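Local coordinates for protein C-domain type II peptide synthetase (Streptomyces globisporus, PDB 4ZNM) that is a stand-alone (type II) condensation-domain protein of a nonribosomal peptide synthetase system, with a two-lobed fold built around two mixed beta sheets, at residues Leu20-Glu25 with Phe347-Pro352; Val39-Pro44 with Asp405-Val410; Ala274-Leu279 with Ser369-Val374. All blocks are in the same frame, centred on the assembly; numbering follows the deposited sequence.

How the contacts relate
From the N terminus, residues 20-25, 39-44 and 274-279 come first, and each meets its partner much later in the chain. Contact 1 is closed by 347-352, contact 3 by 369-374 and contact 2 by 405-410. Contact 3 is therefore nested inside contact 2, while contact 1 crosses both. Contact 1 sets helix 22-28 against helix 347-350, which rests on strand 312-319. Contact 2 sets the loop before strand 47-55 against the loop leading into strand 410-416 of the five-stranded sheet, and contact 3 packs helix 268-284 on that sheet. Gln24 O packs against Phe42 CZ between contacts 1 and 2. Contacts 2 and 3 probably share a hydrogen bond of 2.9 Å from Val370 N to Val410 O.

Contact 1: residues Leu20-Glu25 with Phe347-Pro352; sequences LSFHQE and FSRLIP
Phe22 and Ser348 bring the first turns of helices 22-28 and 347-350 together, with their CA atoms 6.3 Å apart. A water fills the gap between the two backbones: it accepts from Ser348 N at 2.9 Å and donates weakly to Phe22 O. Beside it, Ser348 OG donates to Glu25 OE1 over 3.0 Å, reaching the carboxylate on the anti side of that oxygen and 27° out of its plane. The other carboxylate oxygen, OE2, is taken by a salt bridge to Arg201, so Glu25 is gripped from two directions and its rotation is restricted.

Phe22 meets Arg349 through the rim of its ring. Phe22 CE1 sits over one face of the guanidinium, 3.5 Å from Arg349 NH1, and the two planes are steeply inclined at 71°, so the cationic group lies at the ring's edge instead of on its face. A bend in the arginine chain (chi2 -63°) brings the guanidinium back to this edge, while Arg349 CG covers part of a ring face. Glu25 probably eases the closeness of the Arg349 and Arg201 charges.

The start of helix 22-28 is fixed by a capping box: Gln24 N donates to Ser21 OG at 2.9 Å, and Ser21 N to Gln24 OE1. Gln24 NE2 also bonds to Thr158 O, within the HHxxxD sequence motif of condensation domains. Helix 193-203 flanks this end through His193, Glu200 and Arg201, and helix 347-350 rests with Phe347 and Leu350 on Pro315 of strand 312-319.

Contact 2: residues Val39-Pro44 with Asp405-Val410; sequences VGPFGP and DIPDGV
Apolar packing joins Pro41 to Pro407: the two rings meet at an angle, with Pro41 CD 3.9 Å from Pro407 CB and 4.1 Å from Pro407 CG. Leu27 of helix 22-28 touches Pro41, and Phe30 touches Pro407, so the proline pair is part of a larger apolar patch.

Van der Waals contact is made by Asp405, whose CG lies opposite the backbone N (chi1 178°), which carries the carboxylate to Gly40. Asp405 OD2 rests 3.7 Å from Gly40 CA. Gly40 has a positive phi of 77° and begins a type I beta turn, closed by the bond from Gly43 N to Gly40 O (2.9 Å). This turn belongs to the loop leading into strand 47-55 of the six-stranded sheet, while 405-410 leads into strand 410-416 of the five-stranded one, so the contact joins connections of both sheets of the condensation domain. At the far end of the turn, Gly43 O receives His156 NE2, from the HHxxxD motif of this family.

A single water bridges the two: it accepts from Gly40 N at 3.2 Å and lies unusually close to Asp405 OD1. The same OD1 forms a salt bridge with Lys240, whose NZ also bonds to Ile406 O and Pro407 O.

Contact 3: residues Ala274-Leu279 with Ser369-Val374; sequences AAYQVL and SVFQAV
Tyr276, on helix 268-284, packs its side chain on strand 366-373 through Ser369 and Phe371, a helix-on-sheet contact in the layered alpha/beta architecture of the lobe that holds the five-stranded sheet. At the start of the segment, Ser369 points at the helix and its OG lies 2.9 Å from Tyr276 OH. The two hydroxyls share a hydrogen bond in which either may be the donor. Ser369 OG approaches at the edge of the tyrosine ring, near its plane, so the bond fixes the far end of the ring while leaving its faces to apolar neighbours.

Val370 turns to the other side of the strand, where it meets Pro292 and Phe294 of strand 288-295. Phe371 faces the helix again and forms an offset stack with Tyr276, the centroids 4.8 Å apart and the planes inclined by 25°. Both side chains leave the backbone with CG opposite N (chi1 -171° for Tyr276, -166° for Phe371), and they run past one another in opposite directions, so the phenylalanine ring covers Tyr276 CB, while only its CD2 edge reaches over the tyrosine ring. Trp412 of the adjoining strand 410-416 meets both rings, edge-to-face with that of Tyr276, and Phe441 of helix 435-454 also touches the tyrosine.

The overlap is closest where Phe371 CD2 sits over the tyrosine face, 3.5 Å from Tyr276 CG, while Tyr276 CB makes a CH-pi contact with the phenylalanine face, 4.1 Å from the ring centroid of Phe371.

Contact 1: residues Leu20-Glu25 with Phe347-Pro352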
ATOM      1  N   LEU A  20      -4.520 -10.619  17.310  1.00 36.89           N
ATOM      2  CA  LEU A  20      -3.853  -9.914  16.219  1.00 32.29           C
ATOM      3  C   LEU A  20      -4.207 -10.680  14.974  1.00 30.73           C
ATOM      4  O   LEU A  20      -4.250 -11.926  14.991  1.00 27.26           O
ATOM      5  CB  LEU A  20      -2.332  -9.851  16.371  1.00 30.58           C
ATOM      6  CG  LEU A  20      -1.702  -9.025  17.488  1.00 34.71           C
ATOM      7  CD1 LEU A  20      -0.178  -9.214  17.471  1.00 36.69           C
ATOM      8  CD2 LEU A  20      -2.040  -7.573  17.336  1.00 31.17           C
ATOM      9  N   SER A  21      -4.437  -9.957  13.892  1.00 25.86           N
ATOM     10  CA  SER A  21      -4.609 -10.597  12.594  1.00 28.49           C
ATOM     11  C   SER A  21      -3.308 -11.255  12.135  1.00 30.80           C
ATOM     12  O   SER A  21      -2.243 -10.942  12.651  1.00 27.27           O
ATOM     13  CB  SER A  21      -5.031  -9.576  11.563  1.00 25.22           C
ATOM     14  OG  SER A  21      -3.997  -8.617  11.357  1.00 24.61           O
ATOM     15  N   PHE A  22      -3.387 -12.134  11.136  1.00 28.24           N
ATOM     16  CA  PHE A  22      -2.194 -12.661  10.501  1.00 28.02           C
ATOM     17  C   PHE A  22      -1.335 -11.537   9.938  1.00 23.49           C
ATOM     18  O   PHE A  22      -0.095 -11.567  10.071  1.00 23.85           O
ATOM     19  CB  PHE A  22      -2.564 -13.656   9.395  1.00 23.76           C
ATOM     20  CG  PHE A  22      -3.093 -14.967   9.898  1.00 24.72           C
ATOM     21  CD1 PHE A  22      -2.575 -15.560  11.043  1.00 43.98           C
ATOM     22  CD2 PHE A  22      -4.086 -15.632   9.210  1.00 31.74           C
ATOM     23  CE1 PHE A  22      -3.043 -16.772  11.491  1.00 48.43           C
ATOM     24  CE2 PHE A  22      -4.565 -16.853   9.660  1.00 38.25           C
ATOM     25  CZ  PHE A  22      -4.036 -17.424  10.798  1.00 42.67           C
ATOM     26  N   HIS A  23      -1.958 -10.512   9.362  1.00 22.18           N
ATOM     27  CA  HIS A  23      -1.168  -9.428   8.859  1.00 23.29           C
ATOM     28  C   HIS A  23      -0.419  -8.730  10.001  1.00 22.04           C
ATOM     29  O   HIS A  23       0.729  -8.359   9.857  1.00 23.20           O
ATOM     30  CB  HIS A  23      -2.022  -8.415   8.126  1.00 24.80           C
ATOM     31  CG  HIS A  23      -1.249  -7.225   7.665  1.00 24.59           C
ATOM     32  ND1 HIS A  23      -0.245  -7.310   6.720  1.00 32.63           N
ATOM     33  CD2 HIS A  23      -1.309  -5.922   8.038  1.00 27.60           C
ATOM     34  CE1 HIS A  23       0.261  -6.107   6.509  1.00 30.79           C
ATOM     35  NE2 HIS A  23      -0.366  -5.246   7.293  1.00 24.06           N
ATOM     36  N   GLN A  24      -1.093  -8.516  11.114  1.00 22.43           N
ATOM     37  CA  GLN A  24      -0.465  -7.847  12.248  1.00 23.66           C
ATOM     38  C   GLN A  24       0.672  -8.726  12.837  1.00 24.04           C
ATOM     39  O   GLN A  24       1.696  -8.202  13.280  1.00 24.79           O
ATOM     40  CB  GLN A  24      -1.530  -7.505  13.286  1.00 23.19           C
ATOM     41  CG  GLN A  24      -2.393  -6.322  12.791  1.00 22.18           C
ATOM     42  CD  GLN A  24      -3.661  -6.080  13.585  1.00 22.29           C
ATOM     43  OE1 GLN A  24      -4.093  -6.929  14.356  1.00 26.63           O
ATOM     44  NE2 GLN A  24      -4.291  -4.915  13.355  1.00 26.36           N
ATOM     45  N   GLU A  25       0.497 -10.044  12.820  1.00 24.60           N
ATOM     46  CA  GLU A  25       1.590 -10.979  13.163  1.00 27.93           C
ATOM     47  C   GLU A  25       2.819 -10.796  12.267  1.00 27.74           C
ATOM     48  O   GLU A  25       3.972 -10.799  12.728  1.00 26.03           O
ATOM     49  CB  GLU A  25       1.135 -12.435  13.033  1.00 32.94           C
ATOM     50  CG  GLU A  25       0.259 -12.928  14.139  1.00 43.90           C
ATOM     51  CD  GLU A  25      -0.086 -14.417  14.014  1.00 46.69           C
ATOM     52  OE1 GLU A  25       0.458 -15.141  13.130  1.00 49.37           O
ATOM     53  OE2 GLU A  25      -0.927 -14.851  14.824  1.00 39.89           O
ATOM     54  N   PHE A 347       1.340 -15.046   5.231  1.00 26.51           N
ATOM     55  CA  PHE A 347       2.778 -15.221   5.253  1.00 26.26           C
ATOM     56  C   PHE A 347       3.309 -15.695   6.613  1.00 27.23           C
ATOM     57  O   PHE A 347       4.250 -16.472   6.658  1.00 27.42           O
ATOM     58  CB  PHE A 347       3.484 -13.922   4.849  1.00 25.54           C
ATOM     59  CG  PHE A 347       4.964 -14.090   4.622  1.00 25.31           C
ATOM     60  CD1 PHE A 347       5.877 -13.540   5.484  1.00 25.67           C
ATOM     61  CD2 PHE A 347       5.436 -14.814   3.546  1.00 24.94           C
ATOM     62  CE1 PHE A 347       7.252 -13.690   5.276  1.00 26.28           C
ATOM     63  CE2 PHE A 347       6.800 -14.961   3.334  1.00 27.15           C
ATOM     64  CZ  PHE A 347       7.700 -14.402   4.204  1.00 27.31           C
ATOM     65  N   SER A 348       2.720 -15.231   7.715  1.00 30.09           N
ATOM     66  CA  SER A 348       3.207 -15.603   9.043  1.00 35.81           C
ATOM     67  C   SER A 348       3.062 -17.115   9.285  1.00 36.68           C
ATOM     68  O   SER A 348       3.821 -17.697  10.062  1.00 34.53           O
ATOM     69  CB  SER A 348       2.467 -14.817  10.136  1.00 36.02           C
ATOM     70  OG  SER A 348       1.117 -15.232  10.189  1.00 34.34           O
ATOM     71  N   ARG A 349       2.129 -17.749   8.580  1.00 35.52           N
ATOM     72  CA  ARG A 349       1.978 -19.207   8.600  1.00 40.31           C
ATOM     73  C   ARG A 349       2.839 -19.943   7.563  1.00 40.33           C
ATOM     74  O   ARG A 349       3.163 -21.119   7.724  1.00 43.68           O
ATOM     75  CB  ARG A 349       0.502 -19.583   8.370  1.00 40.92           C
ATOM     76  CG  ARG A 349      -0.413 -19.274   9.558  1.00 53.42           C
ATOM     77  CD  ARG A 349      -0.038 -20.068  10.818  1.00 62.30           C
ATOM     78  NE  ARG A 349      -0.784 -19.612  11.994  1.00 66.34           N
ATOM     79  CZ  ARG A 349      -1.954 -20.110  12.393  1.00 64.61           C
ATOM     80  NH1 ARG A 349      -2.548 -19.618  13.477  1.00 64.29           N
ATOM     81  NH2 ARG A 349      -2.539 -21.091  11.708  1.00 64.96           N
ATOM     82  N   LEU A 350       3.176 -19.259   6.484  1.00 36.28           N
ATOM     83  CA  LEU A 350       3.988 -19.862   5.442  1.00 31.09           C
ATOM     84  C   LEU A 350       5.468 -19.873   5.836  1.00 36.63           C
ATOM     85  O   LEU A 350       6.149 -20.850   5.627  1.00 33.50           O
ATOM     86  CB  LEU A 350       3.806 -19.111   4.128  1.00 30.76           C
ATOM     87  CG  LEU A 350       4.810 -19.403   3.007  1.00 29.60           C
ATOM     88  CD1 LEU A 350       4.827 -20.891   2.727  1.00 40.03           C
ATOM     89  CD2 LEU A 350       4.494 -18.641   1.740  1.00 40.07           C
ATOM     90  N   ILE A 351       5.972 -18.783   6.401  1.00 28.15           N
ATOM     91  CA  ILE A 351       7.413 -18.617   6.528  1.00 30.35           C
ATOM     92  C   ILE A 351       8.072 -19.702   7.415  1.00 30.89           C
ATOM     93  O   ILE A 351       9.188 -20.114   7.136  1.00 34.89           O
ATOM     94  CB  ILE A 351       7.758 -17.197   7.029  1.00 28.63           C
ATOM     95  CG1 ILE A 351       9.260 -17.025   7.128  1.00 36.42           C
ATOM     96  CG2 ILE A 351       7.102 -16.888   8.352  1.00 30.14           C
ATOM     97  CD1 ILE A 351       9.930 -16.909   5.810  1.00 32.83           C
ATOM     98  N   PRO A 352       7.380 -20.198   8.452  1.00 35.38           N
ATOM     99  CA  PRO A 352       8.064 -21.242   9.228  1.00 37.06           C
ATOM    100  C   PRO A 352       8.308 -22.507   8.402  1.00 41.11           C
ATOM    101  O   PRO A 352       9.168 -23.297   8.767  1.00 41.42           O
ATOM    102  CB  PRO A 352       7.093 -21.527  10.391  1.00 37.17           C
ATOM    103  CG  PRO A 352       6.116 -20.393  10.385  1.00 38.83           C
ATOM    104  CD  PRO A 352       6.015 -19.975   8.942  1.00 36.90           C
TER
HETATM  105  O   HOH W   1       0.790 -13.062   7.738  1.00 23.29           O

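Contact 2: residues Val39-Pro44 with Asp405-Val410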
ATOM      1  N   VAL A  39       9.643   3.514  16.711  1.00 26.71           N
ATOM      2  CA  VAL A  39       9.713   3.391  15.260  1.00 25.73           C
ATOM      3  C   VAL A  39       9.079   2.086  14.773  1.00 25.97           C
ATOM      4  O   VAL A  39       8.582   1.276  15.555  1.00 27.67           O
ATOM      5  CB  VAL A  39      11.164   3.492  14.764  1.00 30.41           C
ATOM      6  CG1 VAL A  39      11.762   4.747  15.216  1.00 30.38           C
ATOM      7  CG2 VAL A  39      11.987   2.363  15.279  1.00 32.93           C
ATOM      8  N   GLY A  40       9.069   1.920  13.461  1.00 24.41           N
ATOM      9  CA  GLY A  40       8.551   0.721  12.838  1.00 23.97           C
ATOM     10  C   GLY A  40       7.036   0.672  12.809  1.00 23.23           C
ATOM     11  O   GLY A  40       6.359   1.666  13.057  1.00 22.85           O
ATOM     12  N   PRO A  41       6.487  -0.506  12.546  1.00 23.09           N
ATOM     13  CA  PRO A  41       5.049  -0.660  12.292  1.00 22.34           C
ATOM     14  C   PRO A  41       4.129  -0.341  13.466  1.00 23.13           C
ATOM     15  O   PRO A  41       2.964  -0.082  13.203  1.00 21.94           O
ATOM     16  CB  PRO A  41       4.911  -2.131  11.895  1.00 22.56           C
ATOM     17  CG  PRO A  41       6.185  -2.793  12.324  1.00 23.45           C
ATOM     18  CD  PRO A  41       7.245  -1.753  12.336  1.00 23.63           C
ATOM     19  N   PHE A  42       4.625  -0.339  14.710  1.00 23.66           N
ATOM     20  CA  PHE A  42       3.785   0.043  15.824  1.00 23.97           C
ATOM     21  C   PHE A  42       4.158   1.437  16.333  1.00 24.14           C
ATOM     22  O   PHE A  42       3.711   1.882  17.386  1.00 24.59           O
ATOM     23  CB  PHE A  42       3.863  -1.041  16.916  1.00 25.06           C
ATOM     24  CG  PHE A  42       3.423  -2.361  16.401  1.00 24.92           C
ATOM     25  CD1 PHE A  42       2.079  -2.667  16.344  1.00 26.08           C
ATOM     26  CD2 PHE A  42       4.341  -3.254  15.867  1.00 25.20           C
ATOM     27  CE1 PHE A  42       1.639  -3.858  15.802  1.00 24.34           C
ATOM     28  CE2 PHE A  42       3.921  -4.473  15.334  1.00 26.65           C
ATOM     29  CZ  PHE A  42       2.570  -4.777  15.294  1.00 24.65           C
ATOM     30  N   GLY A  43       4.983   2.129  15.555  1.00 23.80           N
ATOM     31  CA  GLY A  43       5.291   3.510  15.835  1.00 23.87           C
ATOM     32  C   GLY A  43       4.359   4.466  15.084  1.00 22.78           C
ATOM     33  O   GLY A  43       3.542   4.058  14.247  1.00 21.95           O
ATOM     34  N   PRO A  44       4.510   5.760  15.342  1.00 22.83           N
ATOM     35  CA  PRO A  44       3.580   6.801  14.871  1.00 21.99           C
ATOM     36  C   PRO A  44       3.794   7.191  13.420  1.00 25.01           C
ATOM     37  O   PRO A  44       3.000   7.987  12.946  1.00 22.11           O
ATOM     38  CB  PRO A  44       3.880   7.985  15.787  1.00 22.61           C
ATOM     39  CG  PRO A  44       5.331   7.811  16.162  1.00 26.15           C
ATOM     40  CD  PRO A  44       5.589   6.303  16.189  1.00 24.29           C
ATOM     41  N   ASP A 405       6.163   5.173   7.070  1.00 20.95           N
ATOM     42  CA  ASP A 405       7.255   4.258   7.396  1.00 19.38           C
ATOM     43  C   ASP A 405       7.203   2.958   6.574  1.00 20.42           C
ATOM     44  O   ASP A 405       6.143   2.364   6.374  1.00 22.42           O
ATOM     45  CB  ASP A 405       7.191   3.985   8.910  1.00 21.38           C
ATOM     46  CG  ASP A 405       8.241   3.001   9.397  1.00 31.91           C
ATOM     47  OD1 ASP A 405       9.328   3.462   9.836  1.00 26.40           O
ATOM     48  OD2 ASP A 405       7.959   1.777   9.376  1.00 29.07           O
ATOM     49  N   ILE A 406       8.353   2.532   6.081  1.00 20.03           N
ATOM     50  CA  ILE A 406       8.565   1.168   5.606  1.00 18.63           C
ATOM     51  C   ILE A 406       9.378   0.435   6.678  1.00 21.61           C
ATOM     52  O   ILE A 406      10.518   0.813   6.930  1.00 24.26           O
ATOM     53  CB  ILE A 406       9.296   1.128   4.258  1.00 22.45           C
ATOM     54  CG1 ILE A 406       8.437   1.725   3.165  1.00 22.37           C
ATOM     55  CG2 ILE A 406       9.648  -0.355   3.861  1.00 22.64           C
ATOM     56  CD1 ILE A 406       9.202   1.907   1.852  1.00 25.31           C
ATOM     57  N   PRO A 407       8.790  -0.600   7.317  1.00 20.49           N
ATOM     58  CA  PRO A 407       9.426  -1.214   8.488  1.00 24.38           C
ATOM     59  C   PRO A 407      10.885  -1.596   8.247  1.00 27.94           C
ATOM     60  O   PRO A 407      11.748  -1.283   9.094  1.00 28.19           O
ATOM     61  CB  PRO A 407       8.556  -2.464   8.749  1.00 26.46           C
ATOM     62  CG  PRO A 407       7.196  -2.028   8.287  1.00 26.97           C
ATOM     63  CD  PRO A 407       7.455  -1.173   7.072  1.00 24.30           C
ATOM     64  N   ASP A 408      11.175  -2.239   7.119  1.00 25.63           N
ATOM     65  CA  ASP A 408      12.560  -2.678   6.850  1.00 24.21           C
ATOM     66  C   ASP A 408      12.700  -3.177   5.428  1.00 25.67           C
ATOM     67  O   ASP A 408      12.679  -4.364   5.174  1.00 27.35           O
ATOM     68  CB  ASP A 408      12.976  -3.769   7.860  1.00 25.59           C
ATOM     69  CG  ASP A 408      14.506  -3.982   7.948  1.00 37.68           C
ATOM     70  OD1 ASP A 408      15.261  -3.542   7.062  1.00 32.17           O
ATOM     71  OD2 ASP A 408      14.954  -4.640   8.917  1.00 37.49           O
ATOM     72  N   GLY A 409      12.850  -2.251   4.499  1.00 20.92           N
ATOM     73  CA  GLY A 409      13.038  -2.613   3.107  1.00 25.23           C
ATOM     74  C   GLY A 409      12.724  -1.521   2.120  1.00 20.18           C
ATOM     75  O   GLY A 409      12.576  -0.345   2.478  1.00 26.24           O
ATOM     76  N   VAL A 410      12.660  -1.923   0.863  1.00 24.73           N
ATOM     77  CA  VAL A 410      12.367  -1.017  -0.252  1.00 20.75           C
ATOM     78  C   VAL A 410      10.988  -1.391  -0.765  1.00 26.84           C
ATOM     79  O   VAL A 410      10.669  -2.580  -0.876  1.00 26.10           O
ATOM     80  CB  VAL A 410      13.427  -1.142  -1.355  1.00 25.15           C
ATOM     81  CG1 VAL A 410      13.071  -0.320  -2.561  1.00 25.74           C
ATOM     82  CG2 VAL A 410      14.782  -0.734  -0.816  1.00 21.63           C
TER
HETATM   83  O   HOH W   2       9.312   4.741  12.031  1.00 26.55           O

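Contact 3: residues Ala274-Leu279 with Ser369-Val374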
ATOM      1  N   ALA A 274       7.223  -8.122 -14.369  1.00 25.44           N
ATOM      2  CA  ALA A 274       8.223  -8.719 -15.278  1.00 23.60           C
ATOM      3  C   ALA A 274       9.384  -7.788 -15.553  1.00 23.75           C
ATOM      4  O   ALA A 274      10.544  -8.216 -15.539  1.00 24.82           O
ATOM      5  CB  ALA A 274       7.582  -9.120 -16.605  1.00 29.22           C
ATOM      6  N   ALA A 275       9.083  -6.524 -15.867  1.00 25.98           N
ATOM      7  CA  ALA A 275      10.140  -5.552 -16.140  1.00 23.99           C
ATOM      8  C   ALA A 275      11.034  -5.377 -14.903  1.00 23.19           C
ATOM      9  O   ALA A 275      12.242  -5.142 -15.025  1.00 23.31           O
ATOM     10  CB  ALA A 275       9.566  -4.219 -16.555  1.00 25.64           C
ATOM     11  N   TYR A 276      10.445  -5.460 -13.719  1.00 24.51           N
ATOM     12  CA  TYR A 276      11.243  -5.347 -12.474  1.00 23.59           C
ATOM     13  C   TYR A 276      12.214  -6.522 -12.362  1.00 23.70           C
ATOM     14  O   TYR A 276      13.378  -6.372 -11.964  1.00 30.67           O
ATOM     15  CB  TYR A 276      10.335  -5.288 -11.248  1.00 21.19           C
ATOM     16  CG  TYR A 276      11.070  -4.961  -9.979  1.00 23.99           C
ATOM     17  CD1 TYR A 276      11.872  -3.840  -9.910  1.00 23.42           C
ATOM     18  CD2 TYR A 276      10.967  -5.770  -8.856  1.00 22.82           C
ATOM     19  CE1 TYR A 276      12.549  -3.523  -8.772  1.00 23.29           C
ATOM     20  CE2 TYR A 276      11.637  -5.442  -7.686  1.00 26.68           C
ATOM     21  CZ  TYR A 276      12.412  -4.303  -7.659  1.00 19.93           C
ATOM     22  OH  TYR A 276      13.105  -3.930  -6.538  1.00 26.51           O
ATOM     23  N   GLN A 277      11.738  -7.695 -12.737  1.00 25.73           N
ATOM     24  CA  GLN A 277      12.585  -8.878 -12.701  1.00 22.72           C
ATOM     25  C   GLN A 277      13.736  -8.734 -13.666  1.00 27.34           C
ATOM     26  O   GLN A 277      14.894  -9.086 -13.342  1.00 23.81           O
ATOM     27  CB  GLN A 277      11.776 -10.124 -13.015  1.00 25.31           C
ATOM     28  CG  GLN A 277      10.748 -10.396 -11.963  1.00 27.85           C
ATOM     29  CD  GLN A 277      10.069 -11.719 -12.133  1.00 42.51           C
ATOM     30  OE1 GLN A 277      10.506 -12.731 -11.587  1.00 60.64           O
ATOM     31  NE2 GLN A 277       8.986 -11.723 -12.876  1.00 34.88           N
ATOM     32  N   VAL A 278      13.436  -8.213 -14.850  1.00 23.32           N
ATOM     33  CA  VAL A 278      14.477  -7.964 -15.838  1.00 25.17           C
ATOM     34  C   VAL A 278      15.497  -6.989 -15.252  1.00 26.27           C
ATOM     35  O   VAL A 278      16.704  -7.184 -15.383  1.00 26.30           O
ATOM     36  CB  VAL A 278      13.895  -7.451 -17.173  1.00 24.79           C
ATOM     37  CG1 VAL A 278      14.984  -7.054 -18.143  1.00 25.71           C
ATOM     38  CG2 VAL A 278      13.083  -8.536 -17.836  1.00 25.18           C
ATOM     39  N   LEU A 279      15.013  -5.940 -14.607  1.00 25.45           N
ATOM     40  CA  LEU A 279      15.901  -4.960 -13.989  1.00 23.56           C
ATOM     41  C   LEU A 279      16.794  -5.609 -12.929  1.00 26.53           C
ATOM     42  O   LEU A 279      17.980  -5.366 -12.912  1.00 25.91           O
ATOM     43  CB  LEU A 279      15.108  -3.841 -13.329  1.00 24.65           C
ATOM     44  CG  LEU A 279      15.917  -2.783 -12.555  1.00 29.58           C
ATOM     45  CD1 LEU A 279      16.772  -1.943 -13.494  1.00 27.42           C
ATOM     46  CD2 LEU A 279      14.990  -1.912 -11.772  1.00 28.27           C
ATOM     47  N   SER A 369      13.317  -5.960  -1.168  1.00 23.16           N
ATOM     48  CA  SER A 369      12.376  -5.087  -1.823  1.00 23.09           C
ATOM     49  C   SER A 369      11.088  -5.827  -2.134  1.00 22.22           C
ATOM     50  O   SER A 369      11.055  -7.054  -2.304  1.00 24.76           O
ATOM     51  CB  SER A 369      12.971  -4.509  -3.106  1.00 27.52           C
ATOM     52  OG  SER A 369      12.924  -5.472  -4.137  1.00 29.08           O
ATOM     53  N   VAL A 370      10.022  -5.049  -2.157  1.00 22.07           N
ATOM     54  CA  VAL A 370       8.688  -5.509  -2.473  1.00 21.77           C
ATOM     55  C   VAL A 370       8.173  -4.720  -3.686  1.00 21.60           C
ATOM     56  O   VAL A 370       8.374  -3.513  -3.777  1.00 23.42           O
ATOM     57  CB  VAL A 370       7.733  -5.290  -1.278  1.00 22.02           C
ATOM     58  CG1 VAL A 370       6.356  -5.787  -1.591  1.00 26.78           C
ATOM     59  CG2 VAL A 370       8.238  -5.990  -0.021  1.00 22.59           C
ATOM     60  N   PHE A 371       7.447  -5.382  -4.564  1.00 21.67           N
ATOM     61  CA  PHE A 371       6.884  -4.727  -5.737  1.00 22.62           C
ATOM     62  C   PHE A 371       5.389  -5.007  -5.749  1.00 21.46           C
ATOM     63  O   PHE A 371       4.980  -6.137  -5.954  1.00 23.10           O
ATOM     64  CB  PHE A 371       7.573  -5.230  -6.998  1.00 21.67           C
ATOM     65  CG  PHE A 371       7.309  -4.390  -8.240  1.00 22.54           C
ATOM     66  CD1 PHE A 371       6.171  -4.575  -8.994  1.00 22.82           C
ATOM     67  CD2 PHE A 371       8.231  -3.450  -8.656  1.00 24.11           C
ATOM     68  CE1 PHE A 371       5.934  -3.803 -10.135  1.00 26.76           C
ATOM     69  CE2 PHE A 371       8.012  -2.674  -9.797  1.00 23.84           C
ATOM     70  CZ  PHE A 371       6.857  -2.857 -10.538  1.00 22.21           C
ATOM     71  N   GLN A 372       4.582  -3.981  -5.487  1.00 22.48           N
ATOM     72  CA  GLN A 372       3.145  -4.175  -5.306  1.00 30.28           C
ATOM     73  C   GLN A 372       2.291  -3.301  -6.179  1.00 29.28           C
ATOM     74  O   GLN A 372       2.634  -2.173  -6.471  1.00 29.68           O
ATOM     75  CB  GLN A 372       2.730  -3.921  -3.844  1.00 30.89           C
ATOM     76  CG  GLN A 372       2.361  -2.522  -3.444  1.00 45.33           C
ATOM     77  CD  GLN A 372       1.702  -2.477  -2.074  1.00 54.96           C
ATOM     78  OE1 GLN A 372       2.236  -1.886  -1.153  1.00 62.75           O
ATOM     79  NE2 GLN A 372       0.528  -3.091  -1.945  1.00 60.59           N
ATOM     80  N   ALA A 373       1.132  -3.833  -6.519  1.00 32.57           N
ATOM     81  CA  ALA A 373       0.053  -3.046  -7.082  1.00 30.59           C
ATOM     82  C   ALA A 373      -0.867  -2.656  -5.939  1.00 27.85           C
ATOM     83  O   ALA A 373      -1.230  -3.466  -5.114  1.00 27.77           O
ATOM     84  CB  ALA A 373      -0.705  -3.850  -8.162  1.00 31.63           C
ATOM     85  N   VAL A 374      -1.232  -1.393  -5.890  1.00 29.17           N
ATOM     86  CA  VAL A 374      -2.226  -0.924  -4.955  1.00 30.54           C
ATOM     87  C   VAL A 374      -3.557  -1.574  -5.274  1.00 30.40           C
ATOM     88  O   VAL A 374      -4.008  -1.565  -6.417  1.00 28.24           O
ATOM     89  CB  VAL A 374      -2.356   0.613  -5.014  1.00 36.50           C
ATOM     90  CG1 VAL A 374      -3.460   1.087  -4.097  1.00 45.68           C
ATOM     91  CG2 VAL A 374      -1.073   1.258  -4.611  1.00 35.34           C
TER